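Uncharacterized protein Atu2773 (Agrobacterium tumefaciens, PDB 2QV5) is of unknown function but probably belongs to the divergent polysaccharide deacetylases, a carbohydrate-esterase-related family built on a curled parallel beta/alpha barrel. Local coordinates at residues 28-33 and 206-211; 32-37 and 225-230; 56-61 and 81-86; 129-134 and 158-163; 183-188 and 201-206. All coordinates share one frame; numbering follows the deposited sequence.

Contact 1. Residues 28-33 and 206-211; sequences RGTRVA and IARRNG
T30 lays its methyl over A207: CG2 is 3.7 Å from A207 CB and also borders the carbonyl oxygen of A207. The torsion explains it, since with OG1 beside the backbone N (chi1 -61°) CG2 is anti to that N and faces the helix. V32, two residues on, closes on the same methyl; V32 CG2 stands 3.5 Å from A207 CB, tighter than usual for two carbons. A207 CB thus rests on both methyls, T30 CG2 and V32 CG2, and with only this CB between them the short axes of strand and helix approach to 7.3 Å. The polar part gathers at G211, the first residue past the helix (positive phi), which presents its carbonyl oxygen to the strand. G211 O accepts R31 N at 3.0 Å (N-H...O 160°), and the T30 CA-H points at the same oxygen. A water adds a further donor 2.6 Å from G211 O; it also donates to G29 O and accepts R31 NE at 2.9 Å, lying in the guanidinium plane at its edge. A second water, 2.7 Å from T30 OG1, donates to R208 O and joins the threonine hydroxyl to the last turn. R208 passes T30 with its CG and carries its guanidinium to a salt bridge with E204. Strand and helix run at 135°. The end of helix 193-210 lies beside T30 to V32, just before the chain enters strand 212-218, the parallel neighbour of strand 30-39: the alpha-to-beta turn of a beta/alpha barrel, as in polysaccharide deacetylases.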
# COMPACT_ATOMS: atom_id res chain seq x y z
N ARG A 28 20.04 -8.35 -10.72
CA ARG A 28 20.52 -8.33 -9.35
C ARG A 28 20.91 -6.91 -8.94
O ARG A 28 21.37 -6.12 -9.76
CB ARG A 28 21.73 -9.26 -9.19
CG ARG A 28 21.40 -10.74 -9.33
CD ARG A 28 22.57 -11.63 -8.89
NE ARG A 28 23.00 -11.32 -7.53
CZ ARG A 28 22.48 -11.85 -6.42
NH1 ARG A 28 21.48 -12.73 -6.49
NH2 ARG A 28 22.95 -11.50 -5.23
N GLY A 29 20.69 -6.59 -7.67
CA GLY A 29 21.08 -5.29 -7.11
C GLY A 29 20.11 -4.82 -6.05
O GLY A 29 19.07 -5.44 -5.84
N THR A 30 20.44 -3.70 -5.41
CA THR A 30 19.60 -3.10 -4.37
C THR A 30 18.26 -2.65 -4.97
O THR A 30 18.24 -2.00 -6.02
CB THR A 30 20.32 -1.88 -3.72
OG1 THR A 30 21.55 -2.30 -3.11
CG2 THR A 30 19.45 -1.19 -2.69
N ARG A 31 17.14 -2.99 -4.33
CA ARG A 31 15.84 -2.56 -4.84
C ARG A 31 15.06 -1.85 -3.75
O ARG A 31 15.20 -2.18 -2.57
CB ARG A 31 15.02 -3.75 -5.33
CG ARG A 31 15.57 -4.47 -6.54
CD ARG A 31 14.68 -5.65 -6.90
NE ARG A 31 14.70 -6.69 -5.86
CZ ARG A 31 13.84 -7.70 -5.79
NH1 ARG A 31 12.89 -7.83 -6.69
NH2 ARG A 31 13.93 -8.58 -4.80
N VAL A 32 14.25 -0.87 -4.14
CA VAL A 32 13.45 -0.11 -3.19
C VAL A 32 12.03 0.02 -3.76
O VAL A 32 11.89 0.31 -4.94
CB VAL A 32 14.06 1.32 -2.97
CG1 VAL A 32 13.05 2.30 -2.39
CG2 VAL A 32 15.30 1.26 -2.05
N ALA A 33 11.00 -0.21 -2.94
CA ALA A 33 9.63 0.19 -3.30
C ALA A 33 9.24 1.35 -2.41
O ALA A 33 9.64 1.41 -1.25
CB ALA A 33 8.63 -0.96 -3.14
N ILE A 206 18.89 0.64 4.77
CA ILE A 206 18.21 -0.64 5.00
C ILE A 206 18.13 -1.48 3.71
O ILE A 206 18.42 -2.68 3.73
CB ILE A 206 16.80 -0.44 5.62
CG1 ILE A 206 16.93 0.26 6.98
CG2 ILE A 206 16.04 -1.78 5.77
CD1 ILE A 206 15.64 0.83 7.51
N ALA A 207 17.75 -0.85 2.60
CA ALA A 207 17.75 -1.49 1.29
C ALA A 207 19.12 -2.04 0.90
O ALA A 207 19.20 -3.15 0.42
CB ALA A 207 17.27 -0.53 0.22
N ARG A 208 20.19 -1.26 1.10
CA ARG A 208 21.52 -1.72 0.69
C ARG A 208 21.95 -2.94 1.49
O ARG A 208 22.46 -3.91 0.92
CB ARG A 208 22.56 -0.59 0.77
CG ARG A 208 23.87 -0.95 0.09
CD ARG A 208 24.78 0.24 -0.13
NE ARG A 208 24.31 1.08 -1.23
CZ ARG A 208 23.86 2.32 -1.10
NH1 ARG A 208 23.84 2.90 0.09
NH2 ARG A 208 23.46 2.99 -2.18
N ARG A 209 21.70 -2.92 2.80
CA ARG A 209 22.06 -4.02 3.69
C ARG A 209 21.20 -5.28 3.47
O ARG A 209 21.72 -6.39 3.40
CB ARG A 209 21.99 -3.55 5.15
CG ARG A 209 22.26 -4.66 6.18
CD ARG A 209 22.38 -4.13 7.59
NE ARG A 209 23.58 -3.32 7.76
CZ ARG A 209 24.77 -3.79 8.14
NH1 ARG A 209 24.95 -5.08 8.41
NH2 ARG A 209 25.79 -2.96 8.28
N ASN A 210 19.88 -5.10 3.36
CA ASN A 210 18.97 -6.23 3.21
C ASN A 210 18.80 -6.72 1.76
O ASN A 210 18.31 -7.83 1.53
CB ASN A 210 17.59 -5.90 3.84
CG ASN A 210 17.66 -5.77 5.36
OD1 ASN A 210 18.69 -6.01 5.98
ND2 ASN A 210 16.54 -5.38 5.97
N GLY A 211 19.22 -5.91 0.80
CA GLY A 211 18.97 -6.21 -0.61
C GLY A 211 17.73 -5.49 -1.11
O GLY A 211 17.68 -5.07 -2.26
O HOH W 1 17.12 -6.73 -4.22
O HOH W 2 21.76 -4.41 -1.48

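Contact 2. Residues 32-37 and 225-230; sequences VAIVVG and AAISKW
W230 supplies the one aromatic group, and its indole meets I34 and V32 obliquely, with the six-membered ring leading. I34 CD1 comes to 3.8 Å from W230 CZ3 and lies almost as close to CE3, while V32 CG1 reaches CZ3 tip to tip at the longer distance of 4.2 Å. The indole CG is anti to the backbone N (chi1 -170°), and the six-membered ring ends against I34 and V32. One turn earlier, I227 touches both I34 and V36. Its CG2 meets I34 CG2 at 3.8 Å, and its CD1 rests 3.8 Å from V36 CG2; in both pairs the side chains slide past each other in opposite directions. I34 therefore serves two partners, CD1 going to the tryptophan and CG2 to the isoleucine. No hydrogen bond links the segments, and all five touching residues are buried. The axes are 10.8 Å apart and run at 154°, close to antiparallel, so positions 32, 34 and 36 of the strand meet positions 230 and 227 of the helix in reverse order. Helix 193-210 flanks this layer, L203 touching both V32 and I34. I241 of strand 239-241 reaches V32 and W230, L53 borders I227, and on the other side of strand 30-39 V35 packs on V244 of helix 244-247.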
# COMPACT_ATOMS: atom_id res chain seq x y z
N VAL A 32 14.25 -0.87 -4.14
CA VAL A 32 13.45 -0.11 -3.19
C VAL A 32 12.03 0.02 -3.76
O VAL A 32 11.89 0.31 -4.94
CB VAL A 32 14.06 1.32 -2.97
CG1 VAL A 32 13.05 2.30 -2.39
CG2 VAL A 32 15.30 1.26 -2.05
N ALA A 33 11.00 -0.21 -2.94
CA ALA A 33 9.63 0.19 -3.30
C ALA A 33 9.24 1.35 -2.41
O ALA A 33 9.64 1.41 -1.25
CB ALA A 33 8.63 -0.96 -3.14
N ILE A 34 8.50 2.30 -2.97
CA ILE A 34 7.98 3.43 -2.18
C ILE A 34 6.50 3.53 -2.51
O ILE A 34 6.14 3.58 -3.68
CB ILE A 34 8.67 4.79 -2.51
CG1 ILE A 34 10.13 4.80 -2.05
CG2 ILE A 34 7.91 5.97 -1.85
CD1 ILE A 34 11.02 5.76 -2.83
N VAL A 35 5.67 3.52 -1.47
CA VAL A 35 4.25 3.73 -1.62
C VAL A 35 3.87 5.14 -1.16
O VAL A 35 4.17 5.55 -0.03
CB VAL A 35 3.43 2.68 -0.83
CG1 VAL A 35 1.93 2.81 -1.11
CG2 VAL A 35 3.92 1.29 -1.14
N VAL A 36 3.22 5.89 -2.04
CA VAL A 36 2.62 7.15 -1.65
C VAL A 36 1.11 6.91 -1.61
O VAL A 36 0.49 6.64 -2.64
CB VAL A 36 3.00 8.32 -2.59
CG1 VAL A 36 2.28 9.61 -2.15
CG2 VAL A 36 4.51 8.55 -2.57
N GLY A 37 0.54 6.98 -0.42
CA GLY A 37 -0.86 6.66 -0.24
C GLY A 37 -1.75 7.88 -0.08
O GLY A 37 -1.28 9.02 -0.16
N ALA A 225 7.19 16.03 -3.49
CA ALA A 225 8.38 16.71 -4.01
C ALA A 225 9.69 15.98 -3.66
O ALA A 225 10.53 15.76 -4.54
CB ALA A 225 8.40 18.20 -3.55
N ALA A 226 9.83 15.56 -2.41
CA ALA A 226 11.04 14.88 -1.94
C ALA A 226 11.18 13.49 -2.55
O ALA A 226 12.27 13.12 -2.96
CB ALA A 226 11.07 14.78 -0.41
N ILE A 227 10.08 12.75 -2.60
CA ILE A 227 10.06 11.40 -3.17
C ILE A 227 10.27 11.43 -4.68
O ILE A 227 11.06 10.64 -5.19
CB ILE A 227 8.78 10.62 -2.76
CG1 ILE A 227 8.83 10.32 -1.26
CG2 ILE A 227 8.59 9.30 -3.56
CD1 ILE A 227 7.55 9.83 -0.72
N SER A 228 9.63 12.36 -5.38
CA SER A 228 9.86 12.50 -6.83
C SER A 228 11.34 12.68 -7.15
O SER A 228 11.88 11.97 -7.99
CB SER A 228 9.07 13.67 -7.42
OG SER A 228 7.68 13.46 -7.27
N LYS A 229 11.97 13.63 -6.48
CA LYS A 229 13.38 13.96 -6.70
C LYS A 229 14.33 12.78 -6.36
O LYS A 229 15.19 12.43 -7.17
CB LYS A 229 13.75 15.19 -5.88
CG LYS A 229 15.19 15.65 -6.00
CD LYS A 229 15.48 16.75 -4.99
CE LYS A 229 16.89 17.30 -5.12
NZ LYS A 229 17.91 16.22 -5.26
N TRP A 230 14.15 12.20 -5.17
CA TRP A 230 14.97 11.07 -4.72
C TRP A 230 14.86 9.83 -5.64
O TRP A 230 15.89 9.24 -6.00
CB TRP A 230 14.61 10.71 -3.27
CG TRP A 230 15.56 9.73 -2.62
CD1 TRP A 230 16.67 10.02 -1.89
CD2 TRP A 230 15.47 8.30 -2.65
NE1 TRP A 230 17.29 8.87 -1.47
CE2 TRP A 230 16.57 7.79 -1.93
CE3 TRP A 230 14.57 7.39 -3.23
CZ2 TRP A 230 16.79 6.42 -1.76
CZ3 TRP A 230 14.79 6.02 -3.07
CH2 TRP A 230 15.90 5.55 -2.33

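Contact 3. Residues 56-61 and 81-86; sequences EVTLGF and EILLQI
L59, G60 and F61 pair in parallel with I82, L83 and L84, the two strands of a beta-alpha-beta unit closed over helix 68-78. Four backbone hydrogen bonds hold them, alternating in direction: L59 N to E81 O, L83 N to L59 O, F61 N to L83 O (2.8 Å) and Q85 N to F61 O (2.8 Å). CA-H...O contacts fill the intervals, such as G60 CA to L83 O at 3.4 Å. The strands twist by 31°. Apolar contacts lie on both sides of the pair. On the side facing helix 68-78, I82 CG1 approaches F61 CE1 obliquely at 3.5 Å, and I82 CG2 lies near F61 CD1; W71 and A75 of the helix touch F61 and I82 respectively. On the other side, T58 CG2 rests 3.9 Å from L83 CG. Polar ends look elsewhere: the buried E81 carboxylate is held by T127 OG1 and the backbone N of S245 and R22, while T58 OG1 accepts V244 N. Q85 runs back over glycine: its OE1, bonded to G38 N, stands 3.4 Å from G60 O, two acceptors side by side, with Q85 CD 4.2 Å from G60 C.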
# COMPACT_ATOMS: atom_id res chain seq x y z
N GLU A 56 7.51 4.43 -11.23
CA GLU A 56 8.09 3.38 -10.39
C GLU A 56 7.57 3.46 -8.96
O GLU A 56 7.68 2.50 -8.22
CB GLU A 56 9.61 3.48 -10.40
CG GLU A 56 10.29 3.04 -11.70
CD GLU A 56 10.40 4.16 -12.74
OE1 GLU A 56 9.88 5.28 -12.51
OE2 GLU A 56 11.00 3.91 -13.81
N VAL A 57 7.03 4.61 -8.59
CA VAL A 57 6.44 4.82 -7.27
C VAL A 57 5.05 4.18 -7.25
O VAL A 57 4.19 4.48 -8.09
CB VAL A 57 6.39 6.32 -6.91
CG1 VAL A 57 5.69 6.56 -5.56
CG2 VAL A 57 7.81 6.89 -6.88
N THR A 58 4.85 3.30 -6.28
CA THR A 58 3.57 2.61 -6.09
C THR A 58 2.59 3.60 -5.45
O THR A 58 2.98 4.36 -4.57
CB THR A 58 3.77 1.37 -5.21
OG1 THR A 58 4.69 0.48 -5.86
CG2 THR A 58 2.45 0.63 -4.93
N LEU A 59 1.34 3.59 -5.91
CA LEU A 59 0.35 4.53 -5.36
C LEU A 59 -0.74 3.82 -4.56
O LEU A 59 -1.33 2.84 -5.01
CB LEU A 59 -0.25 5.41 -6.47
CG LEU A 59 0.77 6.19 -7.33
CD1 LEU A 59 0.06 6.92 -8.46
CD2 LEU A 59 1.60 7.17 -6.53
N GLY A 60 -1.02 4.32 -3.35
CA GLY A 60 -2.09 3.78 -2.52
C GLY A 60 -3.34 4.62 -2.68
O GLY A 60 -3.29 5.86 -2.55
N PHE A 61 -4.45 3.97 -3.00
CA PHE A 61 -5.72 4.66 -3.23
C PHE A 61 -6.60 4.52 -2.01
O PHE A 61 -6.79 3.42 -1.50
CB PHE A 61 -6.43 4.09 -4.47
CG PHE A 61 -5.93 4.67 -5.75
CD1 PHE A 61 -4.60 4.53 -6.13
CD2 PHE A 61 -6.78 5.38 -6.57
CE1 PHE A 61 -4.11 5.09 -7.29
CE2 PHE A 61 -6.31 5.93 -7.74
CZ PHE A 61 -4.97 5.78 -8.11
N GLU A 81 2.20 0.92 -10.45
CA GLU A 81 1.52 -0.12 -9.68
C GLU A 81 0.64 0.55 -8.63
O GLU A 81 1.00 1.58 -8.06
CB GLU A 81 2.51 -1.04 -8.98
CG GLU A 81 1.93 -2.40 -8.62
CD GLU A 81 2.96 -3.34 -8.03
OE1 GLU A 81 3.90 -3.73 -8.77
OE2 GLU A 81 2.81 -3.69 -6.83
N ILE A 82 -0.53 -0.02 -8.37
CA ILE A 82 -1.53 0.57 -7.48
C ILE A 82 -1.86 -0.38 -6.32
O ILE A 82 -1.95 -1.58 -6.55
CB ILE A 82 -2.83 0.92 -8.29
CG1 ILE A 82 -2.76 2.33 -8.87
CG2 ILE A 82 -4.10 0.86 -7.44
CD1 ILE A 82 -1.88 2.51 -10.05
N LEU A 83 -2.05 0.16 -5.11
CA LEU A 83 -2.58 -0.60 -3.96
C LEU A 83 -3.88 0.04 -3.47
O LEU A 83 -4.05 1.26 -3.58
CB LEU A 83 -1.57 -0.62 -2.81
CG LEU A 83 -0.25 -1.36 -3.03
CD1 LEU A 83 0.64 -1.26 -1.83
CD2 LEU A 83 -0.48 -2.82 -3.36
N LEU A 84 -4.79 -0.78 -2.95
CA LEU A 84 -6.01 -0.28 -2.32
C LEU A 84 -5.83 -0.14 -0.80
O LEU A 84 -5.50 -1.10 -0.14
CB LEU A 84 -7.16 -1.25 -2.59
CG LEU A 84 -8.54 -0.86 -2.04
CD1 LEU A 84 -9.00 0.52 -2.56
CD2 LEU A 84 -9.51 -1.94 -2.41
N GLN A 85 -6.06 1.05 -0.26
CA GLN A 85 -5.98 1.24 1.20
C GLN A 85 -7.32 0.96 1.87
O GLN A 85 -8.32 1.61 1.58
CB GLN A 85 -5.55 2.65 1.56
CG GLN A 85 -4.11 2.95 1.33
CD GLN A 85 -3.78 4.42 1.49
OE1 GLN A 85 -4.20 5.25 0.69
NE2 GLN A 85 -3.01 4.75 2.52
N ILE A 86 -7.31 0.01 2.80
CA ILE A 86 -8.51 -0.42 3.50
C ILE A 86 -8.57 0.20 4.90
O ILE A 86 -7.66 -0.02 5.70
CB ILE A 86 -8.55 -1.96 3.61
CG1 ILE A 86 -8.50 -2.59 2.21
CG2 ILE A 86 -9.80 -2.43 4.36
CD1 ILE A 86 -9.70 -2.24 1.36

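Contact 4. Residues 129-134 and 158-163; sequences VMNYLG and FLDDGS
N131 and D161 both hold CG between the backbone N and the carbonyl carbon, the crowded position (chi1 59° and 76°), which sets the two CG atoms facing across the contact; the side chains cross at about a right angle, amide and carboxylate planes 88° apart. N131 OD1 receives D161 N at 2.8 Å on a lone pair in the carbonyl plane; N131 ND2 donates to D161 OD1 at 2.8 Å, reaching that oxygen from above the carboxylate plane. The second ND2 hydrogen goes to L133 O, 2.8 Å away, so the flip of the amide is fixed. D161 OD1 also takes S163 OG at 2.6 Å, on the syn side, and S163 N, which closes an Asx turn; three donors converge on it. D160 OD1 forms another Asx turn with G162 N, and D160 OD2 is hydrogen-bonded to S169 OG and S167 OG. This network lies at the C-terminal ends of parallel strands 128-131 and 157-160, the two strands of a beta-alpha-beta unit around helix 141-153, at the end of the sheet where beta/alpha barrels carry their active sites. L159 N bonds to V129 O. V129 CG2 leans obliquely on F158 CD1 at 3.7 Å, and on the other side of the sheet M130 and L159 lie side by side, CE to CD2 3.8 Å. Water bridges L133 N to D161 OD2, and another joins L133 O to S163 OG.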
# COMPACT_ATOMS: atom_id res chain seq x y z
N VAL A 129 -3.53 -4.94 -1.11
CA VAL A 129 -4.17 -4.03 -0.19
C VAL A 129 -3.17 -3.58 0.87
O VAL A 129 -2.19 -4.29 1.17
CB VAL A 129 -5.44 -4.63 0.50
CG1 VAL A 129 -6.45 -5.13 -0.53
CG2 VAL A 129 -5.06 -5.75 1.45
N MET A 130 -3.40 -2.41 1.44
CA MET A 130 -2.63 -1.97 2.59
C MET A 130 -3.58 -1.41 3.64
O MET A 130 -4.68 -1.01 3.32
CB MET A 130 -1.52 -0.97 2.19
CG MET A 130 -1.97 0.29 1.47
SD MET A 130 -0.68 1.53 1.04
CE MET A 130 0.42 1.41 2.43
N ASN A 131 -3.16 -1.44 4.90
CA ASN A 131 -3.99 -0.91 5.98
C ASN A 131 -3.96 0.61 5.95
O ASN A 131 -2.93 1.21 5.64
CB ASN A 131 -3.51 -1.41 7.35
CG ASN A 131 -2.08 -1.01 7.64
OD1 ASN A 131 -1.15 -1.42 6.95
ND2 ASN A 131 -1.90 -0.19 8.67
N TYR A 132 -5.11 1.21 6.22
CA TYR A 132 -5.14 2.59 6.66
C TYR A 132 -5.49 2.52 8.13
O TYR A 132 -6.56 2.01 8.50
CB TYR A 132 -6.16 3.43 5.89
CG TYR A 132 -6.25 4.85 6.43
CD1 TYR A 132 -5.10 5.66 6.50
CD2 TYR A 132 -7.45 5.37 6.91
CE1 TYR A 132 -5.16 6.95 7.02
CE2 TYR A 132 -7.52 6.67 7.43
CZ TYR A 132 -6.38 7.45 7.48
OH TYR A 132 -6.44 8.73 7.99
N LEU A 133 -4.56 3.01 8.96
CA LEU A 133 -4.63 2.94 10.43
C LEU A 133 -4.61 1.49 10.92
O LEU A 133 -3.73 0.73 10.54
CB LEU A 133 -5.79 3.77 11.00
CG LEU A 133 -5.87 5.24 10.58
CD1 LEU A 133 -7.09 5.89 11.16
CD2 LEU A 133 -4.62 6.01 11.00
N GLY A 134 -5.57 1.11 11.76
CA GLY A 134 -5.73 -0.27 12.17
C GLY A 134 -5.00 -0.69 13.42
O GLY A 134 -4.81 -1.89 13.63
N PHE A 158 -0.68 -8.37 0.80
CA PHE A 158 -1.05 -7.51 1.94
C PHE A 158 0.19 -6.74 2.39
O PHE A 158 1.19 -7.33 2.82
CB PHE A 158 -1.61 -8.39 3.09
CG PHE A 158 -2.15 -7.62 4.27
CD1 PHE A 158 -3.52 -7.40 4.39
CD2 PHE A 158 -1.31 -7.14 5.26
CE1 PHE A 158 -4.04 -6.70 5.48
CE2 PHE A 158 -1.82 -6.42 6.35
CZ PHE A 158 -3.18 -6.21 6.46
N LEU A 159 0.15 -5.42 2.30
CA LEU A 159 1.23 -4.59 2.79
C LEU A 159 0.81 -3.96 4.12
O LEU A 159 -0.18 -3.24 4.20
CB LEU A 159 1.62 -3.52 1.74
CG LEU A 159 2.73 -2.55 2.15
CD1 LEU A 159 4.09 -3.25 2.22
CD2 LEU A 159 2.79 -1.37 1.23
N ASP A 160 1.54 -4.28 5.17
CA ASP A 160 1.26 -3.70 6.47
C ASP A 160 2.18 -2.49 6.61
O ASP A 160 3.40 -2.59 6.41
CB ASP A 160 1.50 -4.77 7.55
CG ASP A 160 1.06 -4.34 8.96
OD1 ASP A 160 1.37 -3.22 9.40
OD2 ASP A 160 0.41 -5.17 9.64
N ASP A 161 1.62 -1.33 6.95
CA ASP A 161 2.44 -0.10 6.97
C ASP A 161 3.45 -0.00 8.15
O ASP A 161 4.29 0.90 8.18
CB ASP A 161 1.57 1.16 6.84
CG ASP A 161 0.83 1.52 8.12
OD1 ASP A 161 0.75 0.69 9.05
OD2 ASP A 161 0.30 2.64 8.18
N GLY A 162 3.31 -0.91 9.11
CA GLY A 162 4.25 -1.02 10.23
C GLY A 162 4.01 -0.05 11.37
O GLY A 162 4.81 0.02 12.30
N SER A 163 2.90 0.69 11.31
CA SER A 163 2.57 1.68 12.34
C SER A 163 2.15 1.09 13.69
O SER A 163 2.13 1.80 14.69
CB SER A 163 1.52 2.67 11.82
OG SER A 163 0.39 2.02 11.27
O HOH W 3 -1.92 3.79 8.98
O HOH W 4 -1.32 0.32 12.23

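Contact 5. Residues 183-188 and 201-206; sequences ADVLLD and DDLERI
V185 points its side chain at the helix and sets CG2 between I206 and L203. I206 and V185 cross obliquely, with I206 CD1 3.7 Å from V185 CG2; L203 CD1 approaches the same methyl at 3.9 Å, and L203 CA lies equally near it. The CG2 branch gets there because it is anti to the carbonyl carbon and beside the backbone N, while CG1 (chi1 -174°) turns to D202 CB, a looser touch. In L203, CG is anti to the backbone N (chi1 -171°); CD1 goes to V185, and CD2 meets L187 CD2 at 4.1 Å, the two leucines standing at about a right angle. L187 thus reaches the helix with the end of its side chain. At the other end D184 OD1 lies 3.9 Å from the methyl I206 CG2, a van der Waals touch, while D184 OD2 is bonded to I214 N of the next strand. Within the helix, R205 NH2 makes a salt bridge to D202 OD1 at 2.9 Å, its hydrogen bond weak, and D202 O lies over one face of the guanidinium. L203 also touches V32 and I34 of strand 30-39, joining helix 193-210 to a second strand, while L187 reaches I34 and I227 of helix 221-233. Strand 180-186, helix 193-210 and strand 212-218 form a beta-alpha-beta crossover, its helix packed by aliphatic residues on the outer wall of the beta/alpha barrel.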
# COMPACT_ATOMS: atom_id res chain seq x y z
N ALA A 183 6.28 -2.52 5.74
CA ALA A 183 7.08 -1.37 5.35
C ALA A 183 8.23 -1.27 6.34
O ALA A 183 8.04 -1.49 7.54
CB ALA A 183 6.27 -0.09 5.37
N ASP A 184 9.41 -0.98 5.81
CA ASP A 184 10.62 -0.79 6.61
C ASP A 184 10.71 0.61 7.20
O ASP A 184 11.23 0.79 8.31
CB ASP A 184 11.85 -1.04 5.74
CG ASP A 184 11.94 -2.47 5.23
OD1 ASP A 184 12.50 -3.33 5.95
OD2 ASP A 184 11.45 -2.74 4.11
N VAL A 185 10.26 1.63 6.46
CA VAL A 185 10.42 3.02 6.88
C VAL A 185 9.14 3.82 6.59
O VAL A 185 8.60 3.73 5.49
CB VAL A 185 11.61 3.71 6.12
CG1 VAL A 185 11.88 5.12 6.65
CG2 VAL A 185 12.87 2.87 6.20
N LEU A 186 8.66 4.57 7.59
CA LEU A 186 7.68 5.63 7.37
C LEU A 186 8.44 6.91 7.03
O LEU A 186 9.19 7.45 7.85
CB LEU A 186 6.78 5.83 8.59
CG LEU A 186 5.88 7.08 8.63
CD1 LEU A 186 4.80 7.07 7.55
CD2 LEU A 186 5.26 7.25 10.02
N LEU A 187 8.26 7.39 5.80
CA LEU A 187 9.09 8.50 5.30
C LEU A 187 8.67 9.88 5.79
O LEU A 187 9.51 10.77 5.90
CB LEU A 187 9.15 8.48 3.77
CG LEU A 187 9.63 7.19 3.09
CD1 LEU A 187 9.32 7.26 1.60
CD2 LEU A 187 11.13 6.93 3.33
N ASP A 188 7.38 10.05 6.08
CA ASP A 188 6.86 11.38 6.43
C ASP A 188 6.03 11.44 7.73
O ASP A 188 4.97 12.07 7.75
CB ASP A 188 6.07 11.95 5.25
CG ASP A 188 4.89 11.05 4.84
OD1 ASP A 188 4.65 10.01 5.49
OD2 ASP A 188 4.20 11.39 3.87
N ASP A 201 17.23 8.48 3.40
CA ASP A 201 18.57 7.92 3.70
C ASP A 201 18.48 6.62 4.50
O ASP A 201 19.21 5.67 4.22
CB ASP A 201 19.46 8.91 4.46
CG ASP A 201 19.92 10.08 3.61
OD1 ASP A 201 20.14 9.90 2.39
OD2 ASP A 201 20.08 11.18 4.17
N ASP A 202 17.59 6.59 5.51
CA ASP A 202 17.33 5.36 6.29
C ASP A 202 16.90 4.23 5.35
O ASP A 202 17.44 3.13 5.40
CB ASP A 202 16.26 5.60 7.37
CG ASP A 202 16.79 6.38 8.56
OD1 ASP A 202 18.01 6.61 8.65
OD2 ASP A 202 15.97 6.77 9.43
N LEU A 203 15.98 4.55 4.44
CA LEU A 203 15.48 3.58 3.46
C LEU A 203 16.59 3.01 2.59
O LEU A 203 16.66 1.79 2.37
CB LEU A 203 14.40 4.23 2.57
CG LEU A 203 13.62 3.30 1.62
CD1 LEU A 203 12.84 2.25 2.40
CD2 LEU A 203 12.67 4.14 0.76
N GLU A 204 17.46 3.89 2.12
CA GLU A 204 18.57 3.47 1.28
C GLU A 204 19.51 2.55 2.07
O GLU A 204 19.90 1.50 1.58
CB GLU A 204 19.31 4.68 0.72
CG GLU A 204 20.58 4.30 0.00
CD GLU A 204 21.25 5.47 -0.69
OE1 GLU A 204 20.66 6.56 -0.78
OE2 GLU A 204 22.39 5.27 -1.16
N ARG A 205 19.85 2.95 3.29
CA ARG A 205 20.71 2.15 4.17
C ARG A 205 20.17 0.73 4.41
O ARG A 205 20.91 -0.25 4.27
CB ARG A 205 20.94 2.88 5.50
CG ARG A 205 21.72 2.06 6.53
CD ARG A 205 21.95 2.77 7.88
NE ARG A 205 20.83 3.57 8.38
CZ ARG A 205 19.75 3.10 9.01
NH1 ARG A 205 19.59 1.80 9.23
NH2 ARG A 205 18.82 3.94 9.42
N ILE A 206 18.89 0.64 4.77
CA ILE A 206 18.21 -0.64 5.00
C ILE A 206 18.13 -1.48 3.71
O ILE A 206 18.42 -2.68 3.73
CB ILE A 206 16.80 -0.44 5.62
CG1 ILE A 206 16.93 0.26 6.98
CG2 ILE A 206 16.04 -1.78 5.77
CD1 ILE A 206 15.64 0.83 7.51

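Overall arrangement
All five contacts reach one curled parallel sheet. Contacts 1 and 2 start from the same strand, 30-39, sharing V32 and A33, and close loops inside which contacts 3, 4 and 5 follow one another in series. Contacts 3 and 4 join strand pairs whose inner strands, 82-88 and 128-131, are neighbours; strand 157-160 then adjoins 180-186 of contact 5, and 180-186 adjoins 212-218, which returns to 30-39 and closes the ring. Contacts 1 and 5 share helix 193-210, with centres about 11 Å apart, and contacts 2 and 5 are equally close, whereas contacts 1 and 4 lie about 21 Å apart. The first and last parts of the chain meet, completing a barrel consistent with a polysaccharide deacetylase.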